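Local coordinates for tetracycline repressor protein class G (PDB 6RX9) that represses the tetracycline resistance gene by binding its operator DNA through a helix-turn-helix, and loses affinity for that DNA when tetracycline binds, at residues N82-R87 against A186-G191. Sequence-based numbering, arbitrary orientation.
Sequences NALSFR and AAFNFG
Arg87 lays its side chain along one face of the Phe188 ring. The CD methylene is the atom centred over the ring: Arg87 CD stands 3.3 Å from the centroid of the Phe188 ring and 1° off its normal, a CH-pi contact nearly equidistant from all six ring carbons. Beyond CD, NE passes over the CG side of the ring and the guanidinium stacks nearly parallel on Phe188 in an offset manner, centres 4.6 Å apart and planes 13° apart, displaced from the ring centre toward CB. The two side chains thus run antiparallel, Arg87 CB near Phe188 CZ and the guanidinium over Phe188 CB. Both leave their helices with CG anti to the backbone N, and Arg87 stays extended from CG to NE, long enough to run the length of the ring. Leu84 CD2 meets the rim of the ring, 3.7 Å from Phe188 CE2; the same methyl lies 3.8 Å from Asn189 OD1, the Leu84 and Asn189 side chains being roughly perpendicular. No hydrogen bond links the segments, whose helical axes come no closer than 11.7 Å and run roughly antiparallel at 142°. These are helices 75-91 and 185-202 of the all-helical, ligand-binding C-terminal domain of the TetR fold, and helix 127-155 flanks the contact, touching Ala83 through Val137 and Phe188 through Ser144 and Tyr140. The polar end of Arg87 is positioned from outside the two segments: NH1 forms a salt bridge with Asp185, one residue before 186-191, and NH2 a hydrogen bond with Gln148, which together would fix the rotation of the guanidinium over the ring. On the same helix, Asn82, which probably binds tetracycline, is itself held by Arg63 at OD1 and by the carbonyl of Arg66 at ND2.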
ATOM      1  N   ASN A  82       1.632   2.261  17.524  1.00 36.68           N
ATOM      2  CA  ASN A  82       2.431   1.430  16.582  1.00 36.21           C
ATOM      3  C   ASN A  82       2.171   1.913  15.146  1.00 34.64           C
ATOM      4  O   ASN A  82       3.146   2.120  14.401  1.00 33.98           O
ATOM      5  CB  ASN A  82       2.124  -0.061  16.734  1.00 36.78           C
ATOM      6  CG  ASN A  82       2.996  -0.934  15.855  1.00 37.28           C
ATOM      7  OD1 ASN A  82       2.598  -1.303  14.754  1.00 38.06           O
ATOM      8  ND2 ASN A  82       4.190  -1.258  16.325  1.00 38.28           N
ATOM      9  N   ALA A  83       0.901   2.111  14.779  1.00 33.22           N
ATOM     10  CA  ALA A  83       0.492   2.567  13.428  1.00 32.44           C
ATOM     11  C   ALA A  83       1.098   3.948  13.142  1.00 32.02           C
ATOM     12  O   ALA A  83       1.658   4.129  12.040  1.00 31.28           O
ATOM     13  CB  ALA A  83      -1.012   2.579  13.306  1.00 32.39           C
ATOM     14  N   LEU A  84       1.013   4.875  14.102  1.00 32.53           N
ATOM     15  CA  LEU A  84       1.476   6.283  13.943  1.00 33.33           C
ATOM     16  C   LEU A  84       3.000   6.318  13.747  1.00 33.14           C
ATOM     17  O   LEU A  84       3.478   7.128  12.930  1.00 32.93           O
ATOM     18  CB  LEU A  84       1.044   7.107  15.161  1.00 35.15           C
ATOM     19  CG  LEU A  84      -0.448   7.433  15.230  1.00 35.90           C
ATOM     20  CD1 LEU A  84      -0.845   7.860  16.634  1.00 37.44           C
ATOM     21  CD2 LEU A  84      -0.818   8.509  14.219  1.00 36.22           C
ATOM     22  N   SER A  85       3.729   5.464  14.476  0.50 32.91           N
ATOM     23  CA  SER A  85       5.210   5.330  14.407  0.50 32.96           C
ATOM     24  C   SER A  85       5.623   4.784  13.033  0.50 31.87           C
ATOM     25  O   SER A  85       6.624   5.282  12.478  0.50 31.79           O
ATOM     26  CB  SER A  85       5.731   4.461  15.525  0.50 33.40           C
ATOM     27  OG  SER A  85       5.401   3.096  15.313  0.50 32.83           O
ATOM     28  N   PHE A  86       4.886   3.796  12.517  1.00 31.34           N
ATOM     29  CA  PHE A  86       5.114   3.190  11.176  1.00 30.77           C
ATOM     30  C   PHE A  86       4.892   4.262  10.099  1.00 30.82           C
ATOM     31  O   PHE A  86       5.732   4.387   9.190  1.00 30.18           O
ATOM     32  CB  PHE A  86       4.228   1.955  10.987  1.00 30.25           C
ATOM     33  CG  PHE A  86       4.458   1.162   9.721  1.00 29.76           C
ATOM     34  CD1 PHE A  86       5.714   1.081   9.134  1.00 29.88           C
ATOM     35  CD2 PHE A  86       3.418   0.454   9.137  1.00 29.45           C
ATOM     36  CE1 PHE A  86       5.912   0.336   7.980  1.00 29.81           C
ATOM     37  CE2 PHE A  86       3.617  -0.288   7.983  1.00 29.30           C
ATOM     38  CZ  PHE A  86       4.863  -0.343   7.404  1.00 29.50           C
ATOM     39  N   ARG A  87       3.812   5.041  10.213  1.00 31.04           N
ATOM     40  CA  ARG A  87       3.492   6.137   9.259  1.00 31.37           C
ATOM     41  C   ARG A  87       4.619   7.179   9.269  1.00 32.22           C
ATOM     42  O   ARG A  87       5.075   7.568   8.175  1.00 32.41           O
ATOM     43  CB  ARG A  87       2.150   6.790   9.597  1.00 31.88           C
ATOM     44  CG  ARG A  87       1.803   7.958   8.687  1.00 32.45           C
ATOM     45  CD  ARG A  87       0.462   8.559   9.025  1.00 33.54           C
ATOM     46  NE  ARG A  87       0.081   9.612   8.093  1.00 34.17           N
ATOM     47  CZ  ARG A  87      -0.144  10.882   8.413  1.00 35.63           C
ATOM     48  NH1 ARG A  87      -0.034  11.295   9.666  1.00 37.11           N
ATOM     49  NH2 ARG A  87      -0.494  11.741   7.471  1.00 36.22           N
ATOM     50  N   ALA A 186      -5.886  14.198   9.663  1.00 43.70           N
ATOM     51  CA  ALA A 186      -7.300  13.967  10.048  1.00 42.31           C
ATOM     52  C   ALA A 186      -7.844  12.730   9.319  1.00 39.55           C
ATOM     53  O   ALA A 186      -8.451  11.874   9.984  1.00 38.75           O
ATOM     54  CB  ALA A 186      -8.137  15.194   9.764  1.00 43.53           C
ATOM     55  N   ALA A 187      -7.615  12.637   8.006  1.00 38.18           N
ATOM     56  CA  ALA A 187      -8.045  11.507   7.147  1.00 36.22           C
ATOM     57  C   ALA A 187      -7.383  10.212   7.632  1.00 34.30           C
ATOM     58  O   ALA A 187      -8.096   9.206   7.805  1.00 32.96           O
ATOM     59  CB  ALA A 187      -7.708  11.790   5.701  1.00 36.41           C
ATOM     60  N   PHE A 188      -6.064  10.229   7.839  1.00 33.29           N
ATOM     61  CA  PHE A 188      -5.301   9.046   8.310  1.00 32.26           C
ATOM     62  C   PHE A 188      -5.886   8.556   9.642  1.00 32.11           C
ATOM     63  O   PHE A 188      -6.194   7.358   9.766  1.00 30.67           O
ATOM     64  CB  PHE A 188      -3.813   9.351   8.480  1.00 32.36           C
ATOM     65  CG  PHE A 188      -3.074   8.197   9.103  1.00 31.70           C
ATOM     66  CD1 PHE A 188      -2.717   7.095   8.341  1.00 31.05           C
ATOM     67  CD2 PHE A 188      -2.807   8.177  10.463  1.00 31.80           C
ATOM     68  CE1 PHE A 188      -2.064   6.017   8.917  1.00 30.75           C
ATOM     69  CE2 PHE A 188      -2.158   7.094  11.037  1.00 31.24           C
ATOM     70  CZ  PHE A 188      -1.788   6.017  10.262  1.00 30.61           C
ATOM     71  N   ASN A 189      -6.037   9.470  10.604  1.00 33.53           N
ATOM     72  CA  ASN A 189      -6.519   9.161  11.976  1.00 34.80           C
ATOM     73  C   ASN A 189      -7.946   8.602  11.905  1.00 33.83           C
ATOM     74  O   ASN A 189      -8.245   7.687  12.685  1.00 33.62           O
ATOM     75  CB  ASN A 189      -6.387  10.370  12.906  1.00 36.93           C
ATOM     76  CG  ASN A 189      -4.963  10.569  13.381  1.00 38.70           C
ATOM     77  OD1 ASN A 189      -4.383   9.680  14.004  1.00 40.26           O
ATOM     78  ND2 ASN A 189      -4.386  11.721  13.087  1.00 40.13           N
ATOM     79  N   PHE A 190      -8.781   9.077  10.977  1.00 33.58           N
ATOM     80  CA  PHE A 190     -10.177   8.584  10.835  1.00 33.26           C
ATOM     81  C   PHE A 190     -10.169   7.102  10.437  1.00 31.73           C
ATOM     82  O   PHE A 190     -10.893   6.319  11.072  1.00 31.33           O
ATOM     83  CB  PHE A 190     -10.996   9.414   9.846  1.00 33.94           C
ATOM     84  CG  PHE A 190     -12.361   8.827   9.603  1.00 33.98           C
ATOM     85  CD1 PHE A 190     -13.377   8.993  10.532  1.00 34.94           C
ATOM     86  CD2 PHE A 190     -12.613   8.058   8.478  1.00 33.86           C
ATOM     87  CE1 PHE A 190     -14.626   8.430  10.320  1.00 35.06           C
ATOM     88  CE2 PHE A 190     -13.863   7.496   8.268  1.00 34.15           C
ATOM     89  CZ  PHE A 190     -14.867   7.686   9.190  1.00 34.46           C
ATOM     90  N   GLY A 191      -9.385   6.724   9.422  1.00 30.86           N
ATOM     91  CA  GLY A 191      -9.251   5.319   8.987  1.00 30.05           C
ATOM     92  C   GLY A 191      -8.679   4.435  10.087  1.00 29.95           C
ATOM     93  O   GLY A 191      -9.172   3.299  10.255  1.00 28.94           O
TER